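Local atomic coordinates of DNA polymerase sliding clamp 3 (Sulfolobus tokodaii, PDB entry 3AIZ), a protein that forms, with its partner subunits, a ring around DNA that tethers the polymerase catalytic subunit and other proteins during high-speed replication. Residues E127-D141 with R209-I223. Residues are numbered along the deposited sequence; the frame is centred on the assembly and turned at random.
Sequences EFPFKAKALTVTFTD and RKPSDTVEIAFGSQI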
ATOM      1  N   GLU C 127     -12.641  14.579  45.676  1.00 46.32           N
ATOM      2  CA  GLU C 127     -11.258  14.946  45.957  1.00 44.54           C
ATOM      3  C   GLU C 127     -10.315  14.025  45.198  1.00 42.26           C
ATOM      4  O   GLU C 127     -10.250  12.828  45.478  1.00 44.41           O
ATOM      5  CB  GLU C 127     -10.972  14.862  47.459  1.00 47.51           C
ATOM      6  CG  GLU C 127     -11.845  15.767  48.313  1.00 49.00           C
ATOM      7  CD  GLU C 127     -11.594  17.239  48.051  1.00 55.09           C
ATOM      8  OE1 GLU C 127     -10.521  17.574  47.507  1.00 54.51           O
ATOM      9  OE2 GLU C 127     -12.472  18.061  48.391  1.00 55.62           O
ATOM     10  N   PHE C 128      -9.587  14.587  44.238  1.00 40.80           N
ATOM     11  CA  PHE C 128      -8.680  13.806  43.403  1.00 36.23           C
ATOM     12  C   PHE C 128      -7.265  13.786  43.969  1.00 34.10           C
ATOM     13  O   PHE C 128      -6.641  14.834  44.129  1.00 39.16           O
ATOM     14  CB  PHE C 128      -8.662  14.350  41.973  1.00 34.70           C
ATOM     15  CG  PHE C 128      -9.995  14.295  41.288  1.00 31.93           C
ATOM     16  CD1 PHE C 128     -10.802  15.417  41.223  1.00 33.77           C
ATOM     17  CD2 PHE C 128     -10.442  13.120  40.708  1.00 32.50           C
ATOM     18  CE1 PHE C 128     -12.030  15.367  40.595  1.00 34.64           C
ATOM     19  CE2 PHE C 128     -11.669  13.065  40.079  1.00 30.19           C
ATOM     20  CZ  PHE C 128     -12.464  14.188  40.021  1.00 29.88           C
ATOM     21  N   PRO C 129      -6.753  12.583  44.267  1.00 33.17           N
ATOM     22  CA  PRO C 129      -5.403  12.393  44.810  1.00 31.24           C
ATOM     23  C   PRO C 129      -4.338  12.889  43.841  1.00 35.49           C
ATOM     24  O   PRO C 129      -3.323  13.440  44.269  1.00 37.91           O
ATOM     25  CB  PRO C 129      -5.294  10.872  44.954  1.00 31.98           C
ATOM     26  CG  PRO C 129      -6.698  10.379  44.985  1.00 38.80           C
ATOM     27  CD  PRO C 129      -7.466  11.307  44.100  1.00 36.73           C
ATOM     28  N   PHE C 130      -4.571  12.688  42.547  1.00 33.44           N
ATOM     29  CA  PHE C 130      -3.602  13.058  41.522  1.00 33.80           C
ATOM     30  C   PHE C 130      -4.246  13.902  40.426  1.00 34.44           C
ATOM     31  O   PHE C 130      -5.426  13.740  40.116  1.00 35.11           O
ATOM     32  CB  PHE C 130      -2.964  11.803  40.921  1.00 32.07           C
ATOM     33  CG  PHE C 130      -2.065  12.081  39.753  1.00 32.38           C
ATOM     34  CD1 PHE C 130      -2.537  11.966  38.456  1.00 33.83           C
ATOM     35  CD2 PHE C 130      -0.748  12.460  39.951  1.00 32.96           C
ATOM     36  CE1 PHE C 130      -1.713  12.220  37.379  1.00 32.82           C
ATOM     37  CE2 PHE C 130       0.082  12.716  38.878  1.00 33.41           C
ATOM     38  CZ  PHE C 130      -0.401  12.597  37.590  1.00 37.81           C
ATOM     39  N   LYS C 131      -3.463  14.802  39.841  1.00 32.62           N
ATOM     40  CA  LYS C 131      -3.965  15.678  38.790  1.00 35.92           C
ATOM     41  C   LYS C 131      -2.840  16.112  37.855  1.00 34.99           C
ATOM     42  O   LYS C 131      -1.815  16.629  38.298  1.00 33.89           O
ATOM     43  CB  LYS C 131      -4.655  16.899  39.402  1.00 37.17           C
ATOM     44  CG  LYS C 131      -5.416  17.757  38.407  1.00 40.30           C
ATOM     45  CD  LYS C 131      -6.167  18.870  39.121  1.00 49.58           C
ATOM     46  CE  LYS C 131      -7.070  18.309  40.212  1.00 52.58           C
ATOM     47  NZ  LYS C 131      -7.851  19.372  40.904  1.00 58.23           N
ATOM     48  N   ALA C 132      -3.036  15.898  36.558  1.00 35.38           N
ATOM     49  CA  ALA C 132      -2.017  16.224  35.567  1.00 36.96           C
ATOM     50  C   ALA C 132      -2.591  17.033  34.411  1.00 36.70           C
ATOM     51  O   ALA C 132      -3.750  16.863  34.034  1.00 36.21           O
ATOM     52  CB  ALA C 132      -1.357  14.956  35.047  1.00 32.21           C
ATOM     53  N   LYS C 133      -1.768  17.912  33.852  1.00 37.06           N
ATOM     54  CA  LYS C 133      -2.164  18.725  32.712  1.00 35.64           C
ATOM     55  C   LYS C 133      -1.314  18.342  31.507  1.00 39.22           C
ATOM     56  O   LYS C 133      -0.144  17.990  31.653  1.00 38.86           O
ATOM     57  CB  LYS C 133      -1.994  20.208  33.039  1.00 38.26           C
ATOM     58  CG  LYS C 133      -2.589  21.160  32.016  1.00 40.38           C
ATOM     59  CD  LYS C 133      -2.440  22.602  32.478  1.00 44.36           C
ATOM     60  CE  LYS C 133      -3.053  23.575  31.487  1.00 47.76           C
ATOM     61  NZ  LYS C 133      -2.923  24.985  31.952  1.00 53.00           N
ATOM     62  N   ALA C 134      -1.903  18.404  30.319  1.00 39.86           N
ATOM     63  CA  ALA C 134      -1.197  18.015  29.104  1.00 38.53           C
ATOM     64  C   ALA C 134      -1.831  18.638  27.871  1.00 39.29           C
ATOM     65  O   ALA C 134      -2.984  19.066  27.907  1.00 36.33           O
ATOM     66  CB  ALA C 134      -1.171  16.499  28.972  1.00 36.63           C
ATOM     67  N   LEU C 135      -1.072  18.689  26.779  1.00 43.40           N
ATOM     68  CA  LEU C 135      -1.603  19.143  25.501  1.00 38.59           C
ATOM     69  C   LEU C 135      -2.699  18.199  25.031  1.00 38.12           C
ATOM     70  O   LEU C 135      -2.503  16.982  24.989  1.00 34.99           O
ATOM     71  CB  LEU C 135      -0.501  19.206  24.444  1.00 39.33           C
ATOM     72  CG  LEU C 135       0.343  20.476  24.378  1.00 48.20           C
ATOM     73  CD1 LEU C 135       1.328  20.372  23.230  1.00 56.75           C
ATOM     74  CD2 LEU C 135      -0.544  21.698  24.211  1.00 45.08           C
ATOM     75  N   THR C 136      -3.850  18.760  24.680  1.00 35.75           N
ATOM     76  CA  THR C 136      -4.963  17.954  24.198  1.00 36.25           C
ATOM     77  C   THR C 136      -4.536  17.131  22.988  1.00 35.02           C
ATOM     78  O   THR C 136      -4.904  15.966  22.857  1.00 34.69           O
ATOM     79  CB  THR C 136      -6.175  18.823  23.831  1.00 35.55           C
ATOM     80  OG1 THR C 136      -6.603  19.556  24.985  1.00 32.20           O
ATOM     81  CG2 THR C 136      -7.321  17.954  23.333  1.00 32.53           C
ATOM     82  N   VAL C 137      -3.747  17.740  22.110  1.00 35.45           N
ATOM     83  CA  VAL C 137      -3.251  17.047  20.930  1.00 37.50           C
ATOM     84  C   VAL C 137      -2.364  15.867  21.322  1.00 36.27           C
ATOM     85  O   VAL C 137      -2.534  14.759  20.816  1.00 39.25           O
ATOM     86  CB  VAL C 137      -2.485  17.998  19.984  1.00 37.88           C
ATOM     87  CG1 VAL C 137      -1.490  18.844  20.764  1.00 44.71           C
ATOM     88  CG2 VAL C 137      -1.790  17.211  18.887  1.00 35.17           C
ATOM     89  N   THR C 138      -1.426  16.107  22.231  1.00 36.10           N
ATOM     90  CA  THR C 138      -0.538  15.053  22.707  1.00 34.82           C
ATOM     91  C   THR C 138      -1.331  13.934  23.371  1.00 35.75           C
ATOM     92  O   THR C 138      -1.061  12.752  23.153  1.00 34.54           O
ATOM     93  CB  THR C 138       0.492  15.594  23.714  1.00 38.56           C
ATOM     94  OG1 THR C 138       1.248  16.653  23.113  1.00 44.28           O
ATOM     95  CG2 THR C 138       1.437  14.488  24.156  1.00 38.02           C
ATOM     96  N   PHE C 139      -2.314  14.313  24.180  1.00 34.60           N
ATOM     97  CA  PHE C 139      -3.109  13.342  24.921  1.00 34.77           C
ATOM     98  C   PHE C 139      -4.018  12.528  24.009  1.00 34.74           C
ATOM     99  O   PHE C 139      -4.061  11.301  24.100  1.00 32.79           O
ATOM    100  CB  PHE C 139      -3.937  14.034  26.007  1.00 34.71           C
ATOM    101  CG  PHE C 139      -4.839  13.101  26.764  1.00 33.25           C
ATOM    102  CD1 PHE C 139      -4.318  12.214  27.690  1.00 31.08           C
ATOM    103  CD2 PHE C 139      -6.207  13.112  26.549  1.00 33.40           C
ATOM    104  CE1 PHE C 139      -5.145  11.352  28.387  1.00 29.98           C
ATOM    105  CE2 PHE C 139      -7.039  12.253  27.245  1.00 31.27           C
ATOM    106  CZ  PHE C 139      -6.507  11.373  28.163  1.00 29.11           C
ATOM    107  N   THR C 140      -4.744  13.215  23.132  1.00 34.50           N
ATOM    108  CA  THR C 140      -5.666  12.548  22.219  1.00 35.27           C
ATOM    109  C   THR C 140      -4.941  11.576  21.288  1.00 38.99           C
ATOM    110  O   THR C 140      -5.419  10.467  21.051  1.00 38.31           O
ATOM    111  CB  THR C 140      -6.494  13.557  21.397  1.00 36.11           C
ATOM    112  OG1 THR C 140      -5.620  14.488  20.749  1.00 36.75           O
ATOM    113  CG2 THR C 140      -7.456  14.315  22.301  1.00 31.91           C
ATOM    114  N   ASP C 141      -3.787  11.992  20.769  1.00 36.09           N
ATOM    115  CA  ASP C 141      -2.955  11.108  19.959  1.00 36.68           C
ATOM    116  C   ASP C 141      -2.738   9.781  20.676  1.00 38.12           C
ATOM    117  O   ASP C 141      -2.985   8.713  20.118  1.00 43.33           O
ATOM    118  CB  ASP C 141      -1.600  11.757  19.660  1.00 39.92           C
ATOM    119  CG  ASP C 141      -1.666  12.760  18.523  1.00 44.65           C
ATOM    120  OD1 ASP C 141      -2.607  12.678  17.707  1.00 46.10           O
ATOM    121  OD2 ASP C 141      -0.766  13.624  18.440  1.00 43.89           O
ATOM    122  N   ARG C 209      -9.823  16.941  20.199  1.00 34.02           N
ATOM    123  CA  ARG C 209      -8.522  17.425  19.746  1.00 35.85           C
ATOM    124  C   ARG C 209      -8.541  18.886  19.305  1.00 35.80           C
ATOM    125  O   ARG C 209      -7.875  19.731  19.903  1.00 38.31           O
ATOM    126  CB  ARG C 209      -8.009  16.552  18.600  1.00 37.93           C
ATOM    127  CG  ARG C 209      -6.760  17.086  17.916  1.00 43.17           C
ATOM    128  CD  ARG C 209      -6.409  16.241  16.702  1.00 46.25           C
ATOM    129  NE  ARG C 209      -6.432  14.818  17.026  1.00 52.23           N
ATOM    130  CZ  ARG C 209      -5.393  14.146  17.512  1.00 51.42           C
ATOM    131  NH1 ARG C 209      -5.505  12.852  17.784  1.00 45.23           N
ATOM    132  NH2 ARG C 209      -4.241  14.771  17.725  1.00 46.69           N
ATOM    133  N   LYS C 210      -9.301  19.175  18.255  1.00 34.88           N
ATOM    134  CA  LYS C 210      -9.339  20.518  17.681  1.00 37.15           C
ATOM    135  C   LYS C 210      -9.806  21.604  18.655  1.00 36.46           C
ATOM    136  O   LYS C 210      -9.100  22.591  18.865  1.00 36.29           O
ATOM    137  CB  LYS C 210     -10.191  20.537  16.408  1.00 42.30           C
ATOM    138  CG  LYS C 210      -9.616  19.719  15.263  1.00 44.00           C
ATOM    139  CD  LYS C 210     -10.527  19.758  14.047  1.00 49.44           C
ATOM    140  CE  LYS C 210     -10.845  21.189  13.640  1.00 52.18           C
ATOM    141  NZ  LYS C 210      -9.613  21.969  13.334  1.00 53.91           N
ATOM    142  N   PRO C 211     -10.997  21.427  19.255  1.00 35.45           N
ATOM    143  CA  PRO C 211     -11.570  22.468  20.115  1.00 33.72           C
ATOM    144  C   PRO C 211     -10.730  22.756  21.356  1.00 32.52           C
ATOM    145  O   PRO C 211     -10.616  23.913  21.760  1.00 32.17           O
ATOM    146  CB  PRO C 211     -12.919  21.873  20.539  1.00 31.38           C
ATOM    147  CG  PRO C 211     -13.202  20.800  19.552  1.00 37.06           C
ATOM    148  CD  PRO C 211     -11.875  20.249  19.165  1.00 36.24           C
ATOM    149  N   SER C 212     -10.154  21.717  21.951  1.00 31.44           N
ATOM    150  CA  SER C 212      -9.465  21.853  23.230  1.00 34.81           C
ATOM    151  C   SER C 212      -7.960  22.058  23.073  1.00 33.30           C
ATOM    152  O   SER C 212      -7.292  21.311  22.359  1.00 34.37           O
ATOM    153  CB  SER C 212      -9.743  20.631  24.112  1.00 34.17           C
ATOM    154  OG  SER C 212      -9.198  20.796  25.410  1.00 30.46           O
ATOM    155  N   ASP C 213      -7.435  23.075  23.750  1.00 32.39           N
ATOM    156  CA  ASP C 213      -6.002  23.350  23.734  1.00 34.94           C
ATOM    157  C   ASP C 213      -5.251  22.432  24.698  1.00 37.79           C
ATOM    158  O   ASP C 213      -4.361  21.685  24.290  1.00 38.01           O
ATOM    159  CB  ASP C 213      -5.727  24.823  24.062  1.00 39.02           C
ATOM    160  CG  ASP C 213      -6.581  25.340  25.215  1.00 49.05           C
ATOM    161  OD1 ASP C 213      -6.248  25.063  26.390  1.00 37.88           O
ATOM    162  OD2 ASP C 213      -7.586  26.034  24.941  1.00 49.11           O
ATOM    163  N   THR C 214      -5.618  22.491  25.975  1.00 36.30           N
ATOM    164  CA  THR C 214      -5.011  21.635  26.987  1.00 35.44           C
ATOM    165  C   THR C 214      -6.072  20.789  27.685  1.00 34.61           C
ATOM    166  O   THR C 214      -7.247  21.149  27.709  1.00 35.63           O
ATOM    167  CB  THR C 214      -4.239  22.454  28.042  1.00 39.51           C
ATOM    168  OG1 THR C 214      -5.150  23.283  28.776  1.00 38.84           O
ATOM    169  CG2 THR C 214      -3.186  23.328  27.373  1.00 39.67           C
ATOM    170  N   VAL C 215      -5.649  19.662  28.250  1.00 34.96           N
ATOM    171  CA  VAL C 215      -6.564  18.760  28.939  1.00 32.78           C
ATOM    172  C   VAL C 215      -6.055  18.419  30.334  1.00 33.08           C
ATOM    173  O   VAL C 215      -4.881  18.099  30.515  1.00 36.23           O
ATOM    174  CB  VAL C 215      -6.783  17.458  28.139  1.00 33.27           C
ATOM    175  CG1 VAL C 215      -5.448  16.804  27.806  1.00 33.78           C
ATOM    176  CG2 VAL C 215      -7.679  16.501  28.910  1.00 28.89           C
ATOM    177  N   GLU C 216      -6.943  18.491  31.319  1.00 33.42           N
ATOM    178  CA  GLU C 216      -6.582  18.169  32.695  1.00 32.44           C
ATOM    179  C   GLU C 216      -7.086  16.784  33.076  1.00 32.14           C
ATOM    180  O   GLU C 216      -8.276  16.493  32.969  1.00 31.72           O
ATOM    181  CB  GLU C 216      -7.120  19.229  33.657  1.00 31.51           C
ATOM    182  CG  GLU C 216      -6.569  20.623  33.392  1.00 37.69           C
ATOM    183  CD  GLU C 216      -7.167  21.679  34.302  1.00 48.45           C
ATOM    184  OE1 GLU C 216      -7.459  21.362  35.475  1.00 57.30           O
ATOM    185  OE2 GLU C 216      -7.341  22.830  33.842  1.00 46.54           O
ATOM    186  N   ILE C 217      -6.164  15.933  33.516  1.00 34.93           N
ATOM    187  CA  ILE C 217      -6.477  14.558  33.879  1.00 32.58           C
ATOM    188  C   ILE C 217      -6.410  14.377  35.390  1.00 32.78           C
ATOM    189  O   ILE C 217      -5.374  14.626  36.003  1.00 35.83           O
ATOM    190  CB  ILE C 217      -5.485  13.578  33.228  1.00 32.04           C
ATOM    191  CG1 ILE C 217      -5.278  13.933  31.753  1.00 35.24           C
ATOM    192  CG2 ILE C 217      -5.964  12.144  33.389  1.00 31.44           C
ATOM    193  CD1 ILE C 217      -4.139  13.182  31.097  1.00 30.35           C
ATOM    194  N   ALA C 218      -7.515  13.944  35.987  1.00 31.20           N
ATOM    195  CA  ALA C 218      -7.575  13.733  37.430  1.00 30.19           C
ATOM    196  C   ALA C 218      -8.289  12.424  37.748  1.00 30.65           C
ATOM    197  O   ALA C 218      -9.285  12.083  37.113  1.00 32.86           O
ATOM    198  CB  ALA C 218      -8.270  14.900  38.110  1.00 28.57           C
ATOM    199  N   PHE C 219      -7.779  11.693  38.731  1.00 30.78           N
ATOM    200  CA  PHE C 219      -8.352  10.398  39.076  1.00 32.29           C
ATOM    201  C   PHE C 219      -7.838   9.890  40.416  1.00 33.95           C
ATOM    202  O   PHE C 219      -6.979  10.509  41.042  1.00 34.97           O
ATOM    203  CB  PHE C 219      -8.038   9.371  37.987  1.00 33.77           C
ATOM    204  CG  PHE C 219      -6.577   9.045  37.868  1.00 33.66           C
ATOM    205  CD1 PHE C 219      -5.764   9.756  36.999  1.00 30.50           C
ATOM    206  CD2 PHE C 219      -6.015   8.031  38.628  1.00 33.54           C
ATOM    207  CE1 PHE C 219      -4.420   9.461  36.888  1.00 29.88           C
ATOM    208  CE2 PHE C 219      -4.670   7.732  38.522  1.00 34.77           C
ATOM    209  CZ  PHE C 219      -3.871   8.447  37.651  1.00 35.28           C
ATOM    210  N   GLY C 220      -8.371   8.750  40.839  1.00 34.81           N
ATOM    211  CA  GLY C 220      -7.974   8.127  42.086  1.00 34.76           C
ATOM    212  C   GLY C 220      -8.690   6.805  42.266  1.00 38.35           C
ATOM    213  O   GLY C 220      -9.640   6.505  41.543  1.00 37.59           O
ATOM    214  N   SER C 221      -8.237   6.012  43.229  1.00 41.69           N
ATOM    215  CA  SER C 221      -8.843   4.711  43.487  1.00 41.13           C
ATOM    216  C   SER C 221     -10.324   4.839  43.829  1.00 42.16           C
ATOM    217  O   SER C 221     -10.708   5.642  44.680  1.00 41.94           O
ATOM    218  CB  SER C 221      -8.106   3.990  44.617  1.00 44.36           C
ATOM    219  OG  SER C 221      -8.734   2.757  44.927  1.00 49.49           O
ATOM    220  N   GLN C 222     -11.148   4.049  43.149  1.00 42.24           N
ATOM    221  CA  GLN C 222     -12.577   3.971  43.443  1.00 46.44           C
ATOM    222  C   GLN C 222     -13.344   5.269  43.193  1.00 44.01           C
ATOM    223  O   GLN C 222     -14.514   5.381  43.563  1.00 44.22           O
ATOM    224  CB  GLN C 222     -12.805   3.497  44.881  1.00 49.62           C
ATOM    225  CG  GLN C 222     -12.391   2.058  45.131  1.00 52.50           C
ATOM    226  CD  GLN C 222     -12.527   1.660  46.585  1.00 64.69           C
ATOM    227  OE1 GLN C 222     -12.505   2.510  47.477  1.00 64.83           O
ATOM    228  NE2 GLN C 222     -12.665   0.363  46.835  1.00 71.23           N
ATOM    229  N   ILE C 223     -12.691   6.247  42.575  1.00 41.51           N
ATOM    230  CA  ILE C 223     -13.368   7.487  42.203  1.00 40.14           C
ATOM    231  C   ILE C 223     -13.278   7.712  40.697  1.00 39.51           C
ATOM    232  O   ILE C 223     -12.357   7.220  40.047  1.00 39.48           O
ATOM    233  CB  ILE C 223     -12.807   8.713  42.958  1.00 40.32           C
ATOM    234  CG1 ILE C 223     -11.421   9.090  42.433  1.00 38.86           C
ATOM    235  CG2 ILE C 223     -12.780   8.452  44.457  1.00 41.37           C
ATOM    236  CD1 ILE C 223     -10.879  10.371  43.030  1.00 35.54           C
TER
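Phe139 CG stands anti to its own backbone N (chi1 177°) and Ile217 CG1 anti to its carbonyl carbon (chi1 -46°), and with these torsions the two side chains come at each other from opposite directions, Phe139 CE1 to Ile217 CD1 3.4 Å. They meet between helix 136-149 and the antiparallel pair of strands 130-135 and 214-220, in the C-terminal domain of a PCNA fold, whose helices line the DNA channel while sheets form the outside. The Val215 side chain crosses that of Phe139 at about a right angle and sets CG1 against Phe139 CB.

The strands are joined by paired backbone bonds between Ala132 and Ile217 and between Ala134 and Val215. The register runs on to Phe130 and Phe219, where the bond from Phe219 N to Phe130 O is weak at 3.4 Å. On the helix side there, the Phe130 and Phe219 side chains run alongside each other, pointing the same way, and their rings meet obliquely, planes at 54°; both also touch Ala193. On the other face of the sheet, Ala218 CB sits over one face of the Phe128 ring, 4.0 Å from its centroid, a CH-pi contact.

Where strand turns into helix, Thr136 N bonds to Asp213 O, and Thr136 OG1 donates to Ser212 OG at 2.9 Å; Ser212 OG is bonded in turn to Asn230 O. About a turn further along the helix, Asp141 forms a salt bridge with Arg209, whose NH1 also pairs with Asp144. Thr140 OG1, bonded to Thr136 O, lies over the centre of the guanidinium, 3.3 Å from Arg209 CZ, and Arg209 NH2 reaches Asp141 OD1 at 2.7 Å from above the carboxylate plane.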